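Side-chain contacts in endonuclease V (Streptomyces avermitilis, PDB 3GOC), which probably nicks double-stranded DNA near deoxyinosine, at the second phosphodiester bond 3' to the lesion, to start the repair of deaminated bases with the help of magnesium: residues A99-D102 with A103-C106; V4-P7 with A8-A12. One frame throughout, in Å; residues are numbered along the deposited sequence.

Contact 1: residues A99-D102 with A103-C106; sequences AALD and ALPC
Where helix 94-102 gives way to loop, Ala103 N lies 3.0 Å from Ala99 O and 3.2 Å from Ala100 O, two weak and bent hydrogen bonds, while Leu104 N makes a straighter one, 156° at the hydrogen, to Leu101 O. The same Leu101 oxygen accepts a second bond from a water that also donates to Cys106 O, and another water joins Asp102 O to Leu104 O, so solvent takes up carbonyls as the helical pattern runs out. Leu101 and Leu104 run alongside each other in the same direction and meet methyl to methyl, CD2 to CD1, at 4.1 Å. Leu104 CB, placed by the backbone, lies 3.3 Å from Leu101 O; chi1 of -70°, with CG anti to the carbonyl carbon, keeps Leu104 CG near Leu101 O too, at 3.5 Å. Both leucines reach Ala60 on strand 55-64, where branched apolar ends suit the sheet surface. Ala103, its CB 3.5 Å from Ala99 O, also touches Ala74, whereas Asp102 suits the solvent side. This is a fraying helix C-terminus in an RNase H-like fold, on a helix that covers the sheet, with the chain running on toward strand 110-114, which carries the magnesium ligand Asp114.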
# COMPACT_ATOMS: atom_id res chain seq x y z
N ALA A 99 8.94 1.14 -26.46
CA ALA A 99 8.56 2.29 -27.27
C ALA A 99 7.46 3.12 -26.60
O ALA A 99 7.48 4.36 -26.65
CB ALA A 99 8.10 1.83 -28.65
N ALA A 100 6.49 2.45 -25.99
CA ALA A 100 5.42 3.17 -25.32
C ALA A 100 5.99 3.94 -24.13
O ALA A 100 5.62 5.09 -23.90
CB ALA A 100 4.33 2.19 -24.85
N LEU A 101 6.89 3.31 -23.38
CA LEU A 101 7.49 3.99 -22.23
C LEU A 101 8.31 5.18 -22.70
O LEU A 101 8.26 6.26 -22.10
CB LEU A 101 8.39 3.02 -21.45
CG LEU A 101 7.66 1.92 -20.67
CD1 LEU A 101 8.66 0.85 -20.28
CD2 LEU A 101 6.98 2.50 -19.43
N ASP A 102 9.06 5.00 -23.79
CA ASP A 102 9.88 6.08 -24.32
C ASP A 102 9.05 7.26 -24.81
O ASP A 102 9.52 8.39 -24.84
CB ASP A 102 10.76 5.58 -25.47
CG ASP A 102 11.90 4.69 -25.00
OD1 ASP A 102 12.26 4.77 -23.81
OD2 ASP A 102 12.44 3.92 -25.82
N ALA A 103 7.80 6.99 -25.18
CA ALA A 103 6.91 8.03 -25.67
C ALA A 103 6.30 8.87 -24.55
O ALA A 103 5.68 9.90 -24.82
CB ALA A 103 5.80 7.41 -26.51
N LEU A 104 6.47 8.44 -23.31
CA LEU A 104 5.94 9.18 -22.17
C LEU A 104 6.71 10.48 -21.98
O LEU A 104 7.89 10.57 -22.30
CB LEU A 104 6.05 8.36 -20.89
CG LEU A 104 5.14 7.14 -20.76
CD1 LEU A 104 5.57 6.33 -19.54
CD2 LEU A 104 3.69 7.57 -20.64
N PRO A 105 6.04 11.51 -21.45
CA PRO A 105 6.67 12.81 -21.22
C PRO A 105 7.37 12.88 -19.86
O PRO A 105 7.97 13.90 -19.52
CB PRO A 105 5.49 13.77 -21.30
CG PRO A 105 4.40 12.98 -20.67
CD PRO A 105 4.58 11.59 -21.29
N CYS A 106 7.29 11.80 -19.09
CA CYS A 106 7.91 11.77 -17.78
C CYS A 106 8.38 10.36 -17.44
O CYS A 106 8.00 9.38 -18.10
CB CYS A 106 6.91 12.23 -16.71
SG CYS A 106 5.45 11.13 -16.58
O HOH W 1 9.24 7.29 -19.60
O HOH W 2 8.95 11.07 -24.85

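Contact 2: residues V4-P7 with A8-A12; sequences VRIP and AGWPA
The Pro7 ring is laid along the indole of Trp10, against its six-membered part: Pro7 CB and Trp10 CE3 are 3.6 Å apart, and Pro7 CG stands 3.6 Å above the ring plane, offset toward its rim. Ile6 comes in across the tryptophan at about a right angle, its CG2 methyl 3.6 Å from Trp10 CB. On the opposite face of the indole lies Pro11 CD, so a proline borders the ring on each face. Behind this packing is a type II beta turn from Pro7 to Trp10, closed by a bond from Trp10 N to Pro7 O of 3.1 Å and 158°. Gly9 fits its third position because, with phi at 84°, a side chain would press on the carbonyl oxygen of Ala8; Ala8 itself, at the exposed corner, points its methyl away from residues 4-7. With Trp10 CG anti to the backbone N (chi1 -161°), the indole of Trp10 is directed back along Pro7, and its NE1 is hydrogen-bonded to Phe91 O. Replacing this tryptophan by an alanine is likely to leave Phe91 O without its NE1 donor and to open a gap between Pro7 and Pro11. Farther out, the indole also packs on Ile94 and Pro95 of helix 94-102, while Pro11 leans on Ala17 and Val20 of helix 14-24.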
# COMPACT_ATOMS: atom_id res chain seq x y z
N VAL A 4 6.73 0.09 -34.66
CA VAL A 4 8.00 -0.36 -34.11
C VAL A 4 8.40 -1.66 -34.79
O VAL A 4 7.70 -2.66 -34.68
CB VAL A 4 7.89 -0.62 -32.59
CG1 VAL A 4 9.24 -1.04 -32.03
CG2 VAL A 4 7.38 0.63 -31.89
N ARG A 5 9.53 -1.65 -35.50
CA ARG A 5 9.97 -2.85 -36.19
C ARG A 5 10.73 -3.78 -35.25
O ARG A 5 11.07 -3.41 -34.13
CB ARG A 5 10.86 -2.50 -37.38
CG ARG A 5 10.19 -1.66 -38.46
CD ARG A 5 10.50 -0.18 -38.27
NE ARG A 5 9.98 0.62 -39.37
CZ ARG A 5 10.25 1.91 -39.56
NH1 ARG A 5 11.04 2.55 -38.70
NH2 ARG A 5 9.73 2.56 -40.59
N ILE A 6 10.98 -5.00 -35.72
CA ILE A 6 11.73 -5.97 -34.93
C ILE A 6 13.15 -5.44 -34.83
O ILE A 6 13.78 -5.12 -35.84
CB ILE A 6 11.74 -7.35 -35.62
CG1 ILE A 6 10.31 -7.88 -35.73
CG2 ILE A 6 12.65 -8.31 -34.86
CD1 ILE A 6 10.19 -9.23 -36.39
N PRO A 7 13.69 -5.34 -33.60
CA PRO A 7 15.05 -4.85 -33.37
C PRO A 7 16.09 -5.58 -34.19
O PRO A 7 15.98 -6.79 -34.41
CB PRO A 7 15.26 -5.08 -31.88
CG PRO A 7 13.87 -4.87 -31.33
CD PRO A 7 13.01 -5.61 -32.32
N ALA A 8 17.11 -4.85 -34.64
CA ALA A 8 18.19 -5.45 -35.41
C ALA A 8 18.88 -6.50 -34.54
O ALA A 8 19.36 -6.19 -33.45
CB ALA A 8 19.19 -4.39 -35.84
N GLY A 9 18.93 -7.74 -35.02
CA GLY A 9 19.58 -8.80 -34.26
C GLY A 9 18.74 -9.49 -33.20
O GLY A 9 19.24 -10.34 -32.45
N TRP A 10 17.46 -9.14 -33.12
CA TRP A 10 16.56 -9.74 -32.14
C TRP A 10 16.56 -11.26 -32.30
O TRP A 10 16.69 -11.76 -33.41
CB TRP A 10 15.14 -9.20 -32.35
CG TRP A 10 14.22 -9.36 -31.19
CD1 TRP A 10 13.12 -10.16 -31.11
CD2 TRP A 10 14.29 -8.66 -29.94
NE1 TRP A 10 12.49 -10.00 -29.89
CE2 TRP A 10 13.20 -9.08 -29.15
CE3 TRP A 10 15.18 -7.71 -29.41
CZ2 TRP A 10 12.96 -8.58 -27.88
CZ3 TRP A 10 14.95 -7.22 -28.13
CH2 TRP A 10 13.84 -7.66 -27.38
N PRO A 11 16.42 -12.01 -31.19
CA PRO A 11 16.41 -13.47 -31.27
C PRO A 11 15.42 -13.99 -32.31
O PRO A 11 14.29 -13.51 -32.42
CB PRO A 11 15.99 -13.88 -29.86
CG PRO A 11 16.62 -12.84 -29.02
CD PRO A 11 16.32 -11.56 -29.79
N ALA A 12 15.85 -14.99 -33.07
CA ALA A 12 15.00 -15.58 -34.10
C ALA A 12 14.75 -17.07 -33.83
O ALA A 12 13.97 -17.70 -34.53
CB ALA A 12 15.64 -15.40 -35.47

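Contact 2, in the N-terminal arm before helix 14-24, precedes contact 1 along the chain, their centres about 19 Å apart. Helix 94-102 joins them: contact 2 packs against its start, at Ile94 and Pro95, while contact 1 forms its other end. Val4 CG2 and Ala99 CB touch directly, 3.5 Å apart. Both also meet strand 70-79, outermost in the sheet within this chain, contact 2 through backbone bonds of Val4 to Val77 and Glu79, contact 1 through side chains on Ala74 and Ala76. This ties the arm to a sheet edge and its covering helix. Contact 2 lies away from the magnesium site, whereas the Ala100 side chain is about 9 Å from that of the magnesium ligand Asp46.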